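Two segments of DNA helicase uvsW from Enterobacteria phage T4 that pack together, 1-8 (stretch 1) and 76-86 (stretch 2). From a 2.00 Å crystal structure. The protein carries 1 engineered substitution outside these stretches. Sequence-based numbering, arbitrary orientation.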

# COMPACT_ATOMS: atom_id res chain seq x y z
N MET A 1 5.33 -14.58 26.32
CA MET A 1 5.02 -13.61 27.41
C MET A 1 3.57 -13.15 27.37
O MET A 1 2.65 -13.98 27.46
CB MET A 1 5.97 -12.42 27.33
CG MET A 1 6.27 -11.95 25.92
SD MET A 1 7.68 -10.83 25.91
CE MET A 1 9.03 -12.00 25.73
N ASP A 2 3.35 -11.84 27.24
CA ASP A 2 1.99 -11.32 27.18
C ASP A 2 1.46 -11.34 25.76
O ASP A 2 0.38 -11.87 25.49
CB ASP A 2 1.92 -9.89 27.72
CG ASP A 2 1.98 -9.84 29.23
OD1 ASP A 2 1.14 -10.51 29.87
OD2 ASP A 2 2.85 -9.13 29.77
N ILE A 3 2.24 -10.76 24.86
CA ILE A 3 1.87 -10.67 23.46
C ILE A 3 3.02 -11.05 22.56
O ILE A 3 4.13 -10.53 22.70
CB ILE A 3 1.43 -9.23 23.11
CG1 ILE A 3 0.22 -8.83 23.95
CG2 ILE A 3 1.12 -9.13 21.63
CD1 ILE A 3 -0.19 -7.40 23.78
N LYS A 4 2.77 -11.96 21.63
CA LYS A 4 3.77 -12.40 20.66
C LYS A 4 3.20 -12.14 19.27
O LYS A 4 2.18 -12.71 18.91
CB LYS A 4 4.10 -13.89 20.82
CG LYS A 4 5.10 -14.20 21.92
CD LYS A 4 5.51 -15.67 21.89
CE LYS A 4 6.60 -15.97 22.92
NZ LYS A 4 6.77 -17.44 23.17
N VAL A 5 3.86 -11.28 18.51
CA VAL A 5 3.39 -10.96 17.17
C VAL A 5 4.25 -11.67 16.12
O VAL A 5 5.44 -11.39 15.95
CB VAL A 5 3.41 -9.43 16.94
CG1 VAL A 5 2.85 -9.09 15.58
CG2 VAL A 5 2.57 -8.75 18.02
N HIS A 6 3.62 -12.61 15.42
CA HIS A 6 4.31 -13.40 14.40
C HIS A 6 4.06 -12.93 12.99
O HIS A 6 3.00 -12.40 12.66
CB HIS A 6 3.90 -14.87 14.49
CG HIS A 6 4.22 -15.51 15.80
ND1 HIS A 6 3.36 -15.47 16.88
CD2 HIS A 6 5.31 -16.19 16.22
CE1 HIS A 6 3.91 -16.10 17.90
NE2 HIS A 6 5.10 -16.54 17.53
N PHE A 7 5.05 -13.16 12.14
CA PHE A 7 4.93 -12.80 10.75
C PHE A 7 3.88 -13.75 10.15
O PHE A 7 3.77 -14.90 10.58
CB PHE A 7 6.29 -12.98 10.06
CG PHE A 7 6.32 -12.51 8.64
CD1 PHE A 7 6.66 -11.19 8.34
CD2 PHE A 7 5.99 -13.38 7.60
CE1 PHE A 7 6.66 -10.75 7.02
CE2 PHE A 7 5.99 -12.94 6.28
CZ PHE A 7 6.33 -11.62 6.00
N HIS A 8 3.11 -13.26 9.18
CA HIS A 8 2.07 -14.03 8.50
C HIS A 8 1.85 -13.28 7.17
O HIS A 8 0.96 -12.44 7.07
CB HIS A 8 0.78 -14.02 9.32
CG HIS A 8 -0.36 -14.73 8.67
ND1 HIS A 8 -0.54 -16.09 8.75
CD2 HIS A 8 -1.35 -14.27 7.86
CE1 HIS A 8 -1.59 -16.44 8.03
NE2 HIS A 8 -2.10 -15.36 7.48
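Stretch 2 76-86: GYKAWIDPQIN

What fills the apolar centre of the contact? Ile-3 and Val-5 point to one face of the sheet, and Ala-79 and Ile-81 share it. CB of Ile-3 lies 3.3 Å from CB of Ala-79, where the two backbones come close, while CD1 of Ile-3 reaches CB of Tyr-77 at 3.9 Å. Val-5 places CG1 3.6 Å from CD1 of Ile-85, whose side chain (m, t) returns to stretch 1 after the chain has left the strand.

How do the two backbones run? Along the paired residues both are extended, and strand 79-81 lies beside the strand of stretch 1 in parallel, their axes 12° apart and 4.5 Å at closest approach. Ile-3 pairs with Ala-79, Lys-4 with Trp-80 and Val-5 with Ile-81. The bonds alternate in direction: Trp-80 N gives to Ile-3 O (2.6 Å), Val-5 N to Trp-80 O (2.7 Å), and Asp-82 N to Val-5 O (2.7 Å).

What covers the other face? Lys-4 and Trp-80 point there, with CG of Lys-4 4.0 Å from CE3 of Trp-80, although the lysine's end leads away. The indole, at chi1 t, turns its edge toward the face of the His-6 ring in an offset arrangement, with planes at 61°.

How does the contact end in polar groups? Beyond the strand, 83-85 adopt helical phi/psi angles, and Asp-82 joins this turn to stretch 1: its OD2 accepts from Phe-7 N at 3.1 Å, its OD1 from Gln-84 N at 3.0 Å. Gln-84 lies over one face of the Phe-7 ring, its NE2 3.2 Å from CZ, while Ile-85 meets the ring's edge. At the opposite end, Lys-78 N donates to Asp-2 OD2 at 3.1 Å, so an aspartate carboxylate holds a backbone amide at each end.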

# COMPACT_ATOMS: atom_id res chain seq x y z
N GLY A 76 -0.23 -1.97 30.12
CA GLY A 76 0.97 -2.48 30.74
C GLY A 76 1.35 -3.87 30.26
O GLY A 76 1.76 -4.71 31.06
N TYR A 77 1.22 -4.12 28.96
CA TYR A 77 1.56 -5.42 28.41
C TYR A 77 2.98 -5.51 27.87
O TYR A 77 3.55 -4.52 27.42
CB TYR A 77 0.58 -5.81 27.29
CG TYR A 77 -0.80 -6.22 27.78
CD1 TYR A 77 -0.95 -7.11 28.85
CD2 TYR A 77 -1.95 -5.75 27.16
CE1 TYR A 77 -2.21 -7.52 29.27
CE2 TYR A 77 -3.23 -6.15 27.57
CZ TYR A 77 -3.35 -7.04 28.63
OH TYR A 77 -4.60 -7.45 29.05
N LYS A 78 3.53 -6.72 27.93
CA LYS A 78 4.88 -7.00 27.43
C LYS A 78 4.72 -7.81 26.15
O LYS A 78 4.01 -8.82 26.14
CB LYS A 78 5.69 -7.81 28.45
CG LYS A 78 6.03 -7.07 29.75
CD LYS A 78 7.06 -5.95 29.53
CE LYS A 78 6.47 -4.73 28.81
NZ LYS A 78 7.48 -3.64 28.57
N ALA A 79 5.36 -7.37 25.06
CA ALA A 79 5.22 -8.08 23.80
C ALA A 79 6.49 -8.33 22.99
O ALA A 79 7.40 -7.50 22.97
CB ALA A 79 4.21 -7.37 22.94
N TRP A 80 6.53 -9.49 22.34
CA TRP A 80 7.65 -9.90 21.47
C TRP A 80 7.17 -9.77 20.03
O TRP A 80 6.11 -10.29 19.67
CB TRP A 80 8.04 -11.37 21.71
CG TRP A 80 9.06 -11.89 20.69
CD1 TRP A 80 10.41 -11.63 20.67
CD2 TRP A 80 8.80 -12.68 19.52
NE1 TRP A 80 10.99 -12.20 19.57
CE2 TRP A 80 10.03 -12.85 18.84
CE3 TRP A 80 7.64 -13.26 18.97
CZ2 TRP A 80 10.13 -13.59 17.64
CZ3 TRP A 80 7.75 -13.99 17.78
CH2 TRP A 80 8.99 -14.14 17.13
N ILE A 81 7.95 -9.08 19.20
CA ILE A 81 7.57 -8.90 17.81
C ILE A 81 8.54 -9.65 16.90
O ILE A 81 9.75 -9.43 16.96
CB ILE A 81 7.55 -7.40 17.41
CG1 ILE A 81 6.57 -6.63 18.30
CG2 ILE A 81 7.14 -7.26 15.96
CD1 ILE A 81 7.04 -6.46 19.73
N ASP A 82 7.99 -10.53 16.07
CA ASP A 82 8.81 -11.30 15.14
C ASP A 82 9.74 -10.31 14.45
O ASP A 82 9.29 -9.31 13.87
CB ASP A 82 7.90 -12.00 14.12
CG ASP A 82 8.64 -13.01 13.27
OD1 ASP A 82 9.86 -12.81 13.04
OD2 ASP A 82 8.01 -13.99 12.82
N PRO A 83 11.06 -10.55 14.51
CA PRO A 83 12.01 -9.63 13.88
C PRO A 83 11.79 -9.43 12.37
O PRO A 83 12.14 -8.38 11.82
CB PRO A 83 13.36 -10.26 14.20
CG PRO A 83 13.03 -11.72 14.26
CD PRO A 83 11.75 -11.73 15.05
N GLN A 84 11.20 -10.42 11.71
CA GLN A 84 10.96 -10.32 10.28
C GLN A 84 9.99 -9.18 9.96
O GLN A 84 10.01 -8.62 8.86
CB GLN A 84 10.40 -11.62 9.74
CG GLN A 84 10.47 -11.71 8.23
CD GLN A 84 9.74 -12.90 7.67
OE1 GLN A 84 9.56 -13.92 8.35
NE2 GLN A 84 9.31 -12.79 6.42
N ILE A 85 9.16 -8.83 10.94
CA ILE A 85 8.16 -7.77 10.78
C ILE A 85 8.77 -6.37 10.68
O ILE A 85 8.30 -5.53 9.91
CB ILE A 85 7.16 -7.79 11.96
CG1 ILE A 85 6.33 -9.08 11.90
CG2 ILE A 85 6.26 -6.54 11.92
CD1 ILE A 85 5.38 -9.27 13.08
N ASN A 86 9.81 -6.11 11.46
CA ASN A 86 10.44 -4.80 11.47
C ASN A 86 11.57 -4.67 10.46
O ASN A 86 12.27 -3.66 10.43
CB ASN A 86 10.98 -4.49 12.87
CG ASN A 86 9.93 -4.65 13.95
OD1 ASN A 86 8.87 -4.01 13.90
ND2 ASN A 86 10.21 -5.50 14.94